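Local atomic coordinates of GH62 arabinofuranosidase (Podospora anserina, PDB entry 4N4B), a protein that probably removes arabinofuranose side groups from xylan, hydrolysing terminal non-reducing alpha-L-arabinofuranosides, and folds as a beta-propeller with a bound calcium ion. Residues D21-V35 against W325-C337. Residues are numbered along the deposited sequence; the frame is centred on the assembly and turned at random.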
loop_
_atom_site.group_PDB
_atom_site.type_symbol
_atom_site.label_atom_id
_atom_site.label_comp_id
_atom_site.label_asym_id
_atom_site.label_seq_id
_atom_site.Cartn_x
_atom_site.Cartn_y
_atom_site.Cartn_z
ATOM N N ASP A 21 -17.617 14.126 -1.848
ATOM C CA ASP A 21 -16.640 14.466 -2.883
ATOM C C ASP A 21 -15.995 13.231 -3.526
ATOM O O ASP A 21 -14.943 13.406 -4.152
ATOM C CB ASP A 21 -15.599 15.379 -2.295
ATOM C CG ASP A 21 -16.125 16.827 -2.163
ATOM O OD1 ASP A 21 -17.076 17.228 -2.873
ATOM O OD2 ASP A 21 -15.554 17.568 -1.401
ATOM N N LEU A 22 -16.620 12.087 -3.389
ATOM C CA LEU A 22 -16.192 10.858 -4.083
ATOM C C LEU A 22 -17.284 10.421 -4.987
ATOM O O LEU A 22 -18.437 10.342 -4.545
ATOM C CB LEU A 22 -15.938 9.721 -3.128
ATOM C CG LEU A 22 -14.734 9.886 -2.213
ATOM C CD1 LEU A 22 -14.522 8.651 -1.295
ATOM C CD2 LEU A 22 -13.435 10.125 -2.887
ATOM N N PRO A 23 -16.943 10.059 -6.273
ATOM C CA PRO A 23 -17.975 9.477 -7.143
ATOM C C PRO A 23 -18.255 8.049 -6.717
ATOM O O PRO A 23 -17.390 7.323 -6.135
ATOM C CB PRO A 23 -17.321 9.659 -8.532
ATOM C CG PRO A 23 -15.838 9.406 -8.229
ATOM C CD PRO A 23 -15.601 10.033 -6.874
ATOM N N THR A 24 -19.426 7.541 -7.075
ATOM C CA THR A 24 -19.720 6.134 -6.971
ATOM C C THR A 24 -19.159 5.276 -8.156
ATOM O O THR A 24 -18.908 4.073 -7.970
ATOM C CB THR A 24 -21.228 5.897 -6.765
ATOM O OG1 THR A 24 -21.910 6.377 -7.908
ATOM C CG2 THR A 24 -21.711 6.703 -5.590
ATOM N N THR A 25 -18.922 5.896 -9.341
ATOM C CA THR A 25 -18.178 5.215 -10.469
ATOM C C THR A 25 -16.885 6.007 -10.700
ATOM O O THR A 25 -16.743 7.206 -10.520
ATOM C CB THR A 25 -18.981 5.141 -11.776
ATOM O OG1 THR A 25 -18.903 6.390 -12.527
ATOM C CG2 THR A 25 -20.369 4.593 -11.568
ATOM N N TRP A 26 -15.876 5.235 -11.115
ATOM C CA TRP A 26 -14.518 5.750 -11.230
ATOM C C TRP A 26 -13.975 5.496 -12.643
ATOM O O TRP A 26 -14.211 4.453 -13.218
ATOM C CB TRP A 26 -13.589 4.961 -10.224
ATOM C CG TRP A 26 -13.893 5.342 -8.787
ATOM C CD1 TRP A 26 -15.035 5.045 -8.120
ATOM C CD2 TRP A 26 -13.148 6.241 -7.981
ATOM N NE1 TRP A 26 -15.006 5.650 -6.895
ATOM C CE2 TRP A 26 -13.895 6.398 -6.770
ATOM C CE3 TRP A 26 -11.945 6.911 -8.129
ATOM C CZ2 TRP A 26 -13.455 7.219 -5.741
ATOM C CZ3 TRP A 26 -11.491 7.682 -7.099
ATOM C CH2 TRP A 26 -12.301 7.896 -5.926
ATOM N N GLN A 27 -13.175 6.459 -13.088
ATOM C CA GLN A 27 -12.477 6.388 -14.380
ATOM C C GLN A 27 -11.080 6.910 -14.233
ATOM O O GLN A 27 -10.848 7.903 -13.529
ATOM C CB GLN A 27 -13.213 7.191 -15.470
ATOM C CG GLN A 27 -14.707 6.861 -15.658
ATOM C CD GLN A 27 -15.041 5.464 -16.150
ATOM O OE1 GLN A 27 -16.119 4.892 -15.907
ATOM N NE2 GLN A 27 -14.096 4.891 -16.790
ATOM N N TRP A 28 -10.133 6.280 -14.935
ATOM C CA TRP A 28 -8.696 6.549 -14.835
ATOM C C TRP A 28 -7.980 6.635 -16.145
ATOM O O TRP A 28 -8.378 5.969 -17.093
ATOM C CB TRP A 28 -8.056 5.464 -14.008
ATOM C CG TRP A 28 -8.586 5.187 -12.672
ATOM C CD1 TRP A 28 -9.536 4.258 -12.393
ATOM C CD2 TRP A 28 -8.176 5.750 -11.418
ATOM N NE1 TRP A 28 -9.812 4.252 -11.034
ATOM C CE2 TRP A 28 -8.928 5.105 -10.414
ATOM C CE3 TRP A 28 -7.192 6.705 -11.049
ATOM C CZ2 TRP A 28 -8.761 5.437 -9.068
ATOM C CZ3 TRP A 28 -7.004 6.985 -9.719
ATOM C CH2 TRP A 28 -7.832 6.362 -8.766
ATOM N N THR A 29 -6.906 7.376 -16.154
ATOM C CA THR A 29 -5.909 7.359 -17.232
ATOM C C THR A 29 -4.611 6.825 -16.633
ATOM O O THR A 29 -4.140 7.352 -15.576
ATOM C CB THR A 29 -5.663 8.802 -17.697
ATOM O OG1 THR A 29 -6.791 9.175 -18.513
ATOM C CG2 THR A 29 -4.350 8.933 -18.508
ATOM N N SER A 30 -3.956 5.869 -17.287
ATOM C CA SER A 30 -2.664 5.298 -16.847
ATOM C C SER A 30 -1.448 5.777 -17.665
ATOM O O SER A 30 -1.566 5.929 -18.901
ATOM C CB SER A 30 -2.728 3.774 -16.920
ATOM O OG SER A 30 -1.538 3.213 -16.444
ATOM N N THR A 31 -0.352 5.918 -16.981
ATOM C CA THR A 31 0.974 6.010 -17.635
ATOM C C THR A 31 1.398 4.633 -18.168
ATOM O O THR A 31 0.754 3.618 -17.894
ATOM C CB THR A 31 2.049 6.488 -16.631
ATOM O OG1 THR A 31 2.278 5.451 -15.633
ATOM C CG2 THR A 31 1.665 7.789 -15.950
ATOM N N GLY A 32 2.524 4.637 -18.875
ATOM C CA GLY A 32 3.224 3.424 -19.171
ATOM C C GLY A 32 3.946 2.925 -17.915
ATOM O O GLY A 32 3.833 3.465 -16.773
ATOM N N PRO A 33 4.706 1.821 -18.008
ATOM C CA PRO A 33 5.463 1.284 -16.931
ATOM C C PRO A 33 6.665 2.177 -16.730
ATOM O O PRO A 33 7.397 2.456 -17.731
ATOM C CB PRO A 33 5.854 -0.134 -17.378
ATOM C CG PRO A 33 5.864 -0.012 -18.891
ATOM C CD PRO A 33 4.875 1.013 -19.287
ATOM N N LEU A 34 6.780 2.832 -15.658
ATOM C CA LEU A 34 7.829 3.821 -15.399
ATOM C C LEU A 34 8.940 3.242 -14.598
ATOM O O LEU A 34 10.117 3.585 -14.864
ATOM C CB LEU A 34 7.237 5.067 -14.727
ATOM C CG LEU A 34 6.295 5.860 -15.582
ATOM C CD1 LEU A 34 5.670 6.994 -14.787
ATOM C CD2 LEU A 34 6.931 6.370 -16.822
ATOM N N VAL A 35 8.705 2.424 -13.588
ATOM C CA VAL A 35 9.735 1.990 -12.666
ATOM C C VAL A 35 9.882 0.500 -12.700
ATOM O O VAL A 35 8.895 -0.248 -12.541
ATOM C CB VAL A 35 9.477 2.402 -11.199
ATOM C CG1 VAL A 35 10.567 1.952 -10.280
ATOM C CG2 VAL A 35 9.267 3.913 -11.091
ATOM N N TRP A 325 6.776 -7.385 -12.373
ATOM C CA TRP A 325 6.026 -6.243 -11.894
ATOM C C TRP A 325 6.797 -4.928 -12.095
ATOM O O TRP A 325 7.948 -4.867 -11.852
ATOM C CB TRP A 325 5.657 -6.398 -10.395
ATOM C CG TRP A 325 4.750 -7.488 -10.055
ATOM C CD1 TRP A 325 5.104 -8.678 -9.568
ATOM C CD2 TRP A 325 3.339 -7.542 -10.264
ATOM N NE1 TRP A 325 4.027 -9.470 -9.388
ATOM C CE2 TRP A 325 2.919 -8.811 -9.838
ATOM C CE3 TRP A 325 2.385 -6.635 -10.735
ATOM C CZ2 TRP A 325 1.605 -9.190 -9.847
ATOM C CZ3 TRP A 325 1.074 -7.012 -10.767
ATOM C CH2 TRP A 325 0.685 -8.286 -10.308
ATOM N N ARG A 326 6.064 -3.931 -12.588
ATOM C CA ARG A 326 6.532 -2.587 -12.837
ATOM C C ARG A 326 5.511 -1.598 -12.281
ATOM O O ARG A 326 4.393 -1.894 -12.186
ATOM C CB ARG A 326 6.706 -2.325 -14.363
ATOM C CG ARG A 326 7.483 -3.368 -15.181
ATOM C CD ARG A 326 8.955 -3.394 -14.776
ATOM N NE ARG A 326 9.713 -4.416 -15.493
ATOM C CZ ARG A 326 10.097 -5.566 -14.981
ATOM N NH1 ARG A 326 9.838 -5.888 -13.753
ATOM N NH2 ARG A 326 10.815 -6.390 -15.705
ATOM N N LEU A 327 5.993 -0.407 -11.987
ATOM C CA LEU A 327 5.141 0.642 -11.409
ATOM C C LEU A 327 4.805 1.719 -12.419
ATOM O O LEU A 327 5.614 2.147 -13.146
ATOM C CB LEU A 327 5.785 1.311 -10.161
ATOM C CG LEU A 327 6.347 0.402 -9.059
ATOM C CD1 LEU A 327 6.908 1.254 -7.907
ATOM C CD2 LEU A 327 5.249 -0.557 -8.575
ATOM N N GLY A 328 3.550 2.122 -12.380
ATOM C CA GLY A 328 3.031 3.257 -13.093
ATOM C C GLY A 328 2.097 4.053 -12.210
ATOM O O GLY A 328 1.982 3.818 -11.015
ATOM N N PHE A 329 1.395 4.971 -12.862
ATOM C CA PHE A 329 0.390 5.784 -12.151
ATOM C C PHE A 329 -0.898 5.763 -12.891
ATOM O O PHE A 329 -0.912 5.869 -14.141
ATOM C CB PHE A 329 0.811 7.293 -12.033
ATOM C CG PHE A 329 2.112 7.561 -11.307
ATOM C CD1 PHE A 329 2.074 7.699 -9.963
ATOM C CD2 PHE A 329 3.319 7.616 -11.923
ATOM C CE1 PHE A 329 3.224 8.039 -9.234
ATOM C CE2 PHE A 329 4.477 7.909 -11.189
ATOM C CZ PHE A 329 4.355 8.086 -9.842
ATOM N N ILE A 330 -1.993 5.760 -12.157
ATOM C CA ILE A 330 -3.330 6.118 -12.674
ATOM C C ILE A 330 -3.780 7.431 -12.095
ATOM O O ILE A 330 -3.572 7.679 -10.876
ATOM C CB ILE A 330 -4.392 5.019 -12.514
ATOM C CG1 ILE A 330 -4.439 4.445 -11.112
ATOM C CG2 ILE A 330 -4.130 3.936 -13.591
ATOM C CD1 ILE A 330 -5.488 3.383 -10.909
ATOM N N ALA A 331 -4.329 8.275 -12.932
ATOM C CA ALA A 331 -4.899 9.576 -12.547
ATOM C C ALA A 331 -6.372 9.550 -12.712
ATOM O O ALA A 331 -6.950 9.084 -13.670
ATOM C CB ALA A 331 -4.248 10.717 -13.348
ATOM N N HIS A 332 -7.044 10.017 -11.650
ATOM C CA HIS A 332 -8.504 9.971 -11.590
ATOM C C HIS A 332 -9.158 10.950 -12.530
ATOM O O HIS A 332 -8.925 12.159 -12.308
ATOM C CB HIS A 332 -8.915 10.183 -10.158
ATOM C CG HIS A 332 -10.362 10.139 -9.875
ATOM N ND1 HIS A 332 -11.367 9.478 -10.540
ATOM C CD2 HIS A 332 -10.970 10.767 -8.826
ATOM C CE1 HIS A 332 -12.539 9.725 -9.921
ATOM N NE2 HIS A 332 -12.284 10.500 -8.875
ATOM N N ASN A 333 -9.897 10.485 -13.516
ATOM C CA ASN A 333 -10.501 11.290 -14.600
ATOM C C ASN A 333 -11.737 12.004 -14.268
ATOM O O ASN A 333 -12.027 12.994 -14.987
ATOM C CB ASN A 333 -10.762 10.390 -15.929
ATOM C CG ASN A 333 -9.519 10.218 -16.572
ATOM O OD1 ASN A 333 -8.567 11.043 -16.368
ATOM N ND2 ASN A 333 -9.423 9.247 -17.355
ATOM N N ASN A 334 -12.463 11.454 -13.343
ATOM C CA ASN A 334 -13.849 11.982 -13.020
ATOM C C ASN A 334 -14.006 12.417 -11.560
ATOM O O ASN A 334 -14.899 11.937 -10.887
ATOM C CB ASN A 334 -14.941 11.013 -13.436
ATOM C CG ASN A 334 -14.981 9.754 -12.628
ATOM O OD1 ASN A 334 -13.905 9.185 -12.220
ATOM N ND2 ASN A 334 -16.172 9.241 -12.345
ATOM N N PRO A 335 -13.166 13.382 -11.143
ATOM C CA PRO A 335 -13.269 13.882 -9.747
ATOM C C PRO A 335 -14.708 14.489 -9.545
ATOM O O PRO A 335 -15.297 15.031 -10.486
ATOM C CB PRO A 335 -12.164 14.967 -9.648
ATOM C CG PRO A 335 -12.017 15.406 -11.020
ATOM C CD PRO A 335 -12.118 14.075 -11.837
ATOM N N ALA A 336 -15.175 14.360 -8.311
ATOM C CA ALA A 336 -16.547 14.821 -7.913
ATOM C C ALA A 336 -16.502 16.135 -7.085
ATOM O O ALA A 336 -17.392 16.308 -6.275
ATOM C CB ALA A 336 -17.212 13.753 -7.081
ATOM N N CYS A 337 -15.467 16.956 -7.275
ATOM C CA CYS A 337 -15.194 18.242 -6.543
ATOM C C CYS A 337 -13.950 18.928 -7.071
ATOM O O CYS A 337 -13.093 18.269 -7.741
ATOM C CB CYS A 337 -14.858 17.997 -5.088
ATOM S SG CYS A 337 -13.333 16.976 -4.812
HETATM O O HOH W 1 -13.520 12.912 -6.470
HETATM O O HOH W 2 -6.556 11.883 -18.597
#
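Thr29 and Ala331 exchange backbone hydrogen bonds as an antiparallel pair, and Thr31 N continues the pattern by donating its N-H to Phe329 O at 2.9 Å. Here a side chain also does the work of a backbone carbonyl: Thr31 OG1, placed between its own N and carbonyl carbon (chi1 68°), accepts from Phe329 N at 2.9 Å and donates to Gly32 O, so threonine suits a spot that needs both roles. Its methyl CG2 lies at the edge of the Phe329 ring. Replacing Thr31 by a valine would probably leave Phe329 N and Gly32 O without this shared partner where the strands part. Gly328 suits its place because a beta carbon there would run into Thr31 OG1 and Gly32 O. The pairing then resumes at a classic beta bulge, where Leu34 N and Val35 N both donate to Leu327 O, while Leu327 N returns a bond to Val35 O.

In the beta-propeller, strand 28-30 from near the N-terminus lies between strands 326-332 and 272-274, so the chain's two ends close one blade together, the Velcro closure familiar in propellers. Toward the C-terminus asparagines take over the bonding. Asn333 N reaches Gln27 O at 2.8 Å, and its ND2 meets Thr29 OG1, which lies in the amide plane, at 2.9 Å; a water links the same hydroxyl to Asn333 OD1. Asn334 ND2 donates to Thr25 O from above the carbonyl plane (2.8 Å). His332, its CG anti to N (chi1 -179°), forms an offset stack with the six-membered ring of Trp26, centroids 4.2 Å apart, and ND1 adds a weak bond to Gln27 O. Ile330 CD1 sits over the six-membered ring of Trp28, 3.8 Å from its centroid, while Trp28 NE1 is satisfied by Trp266 O.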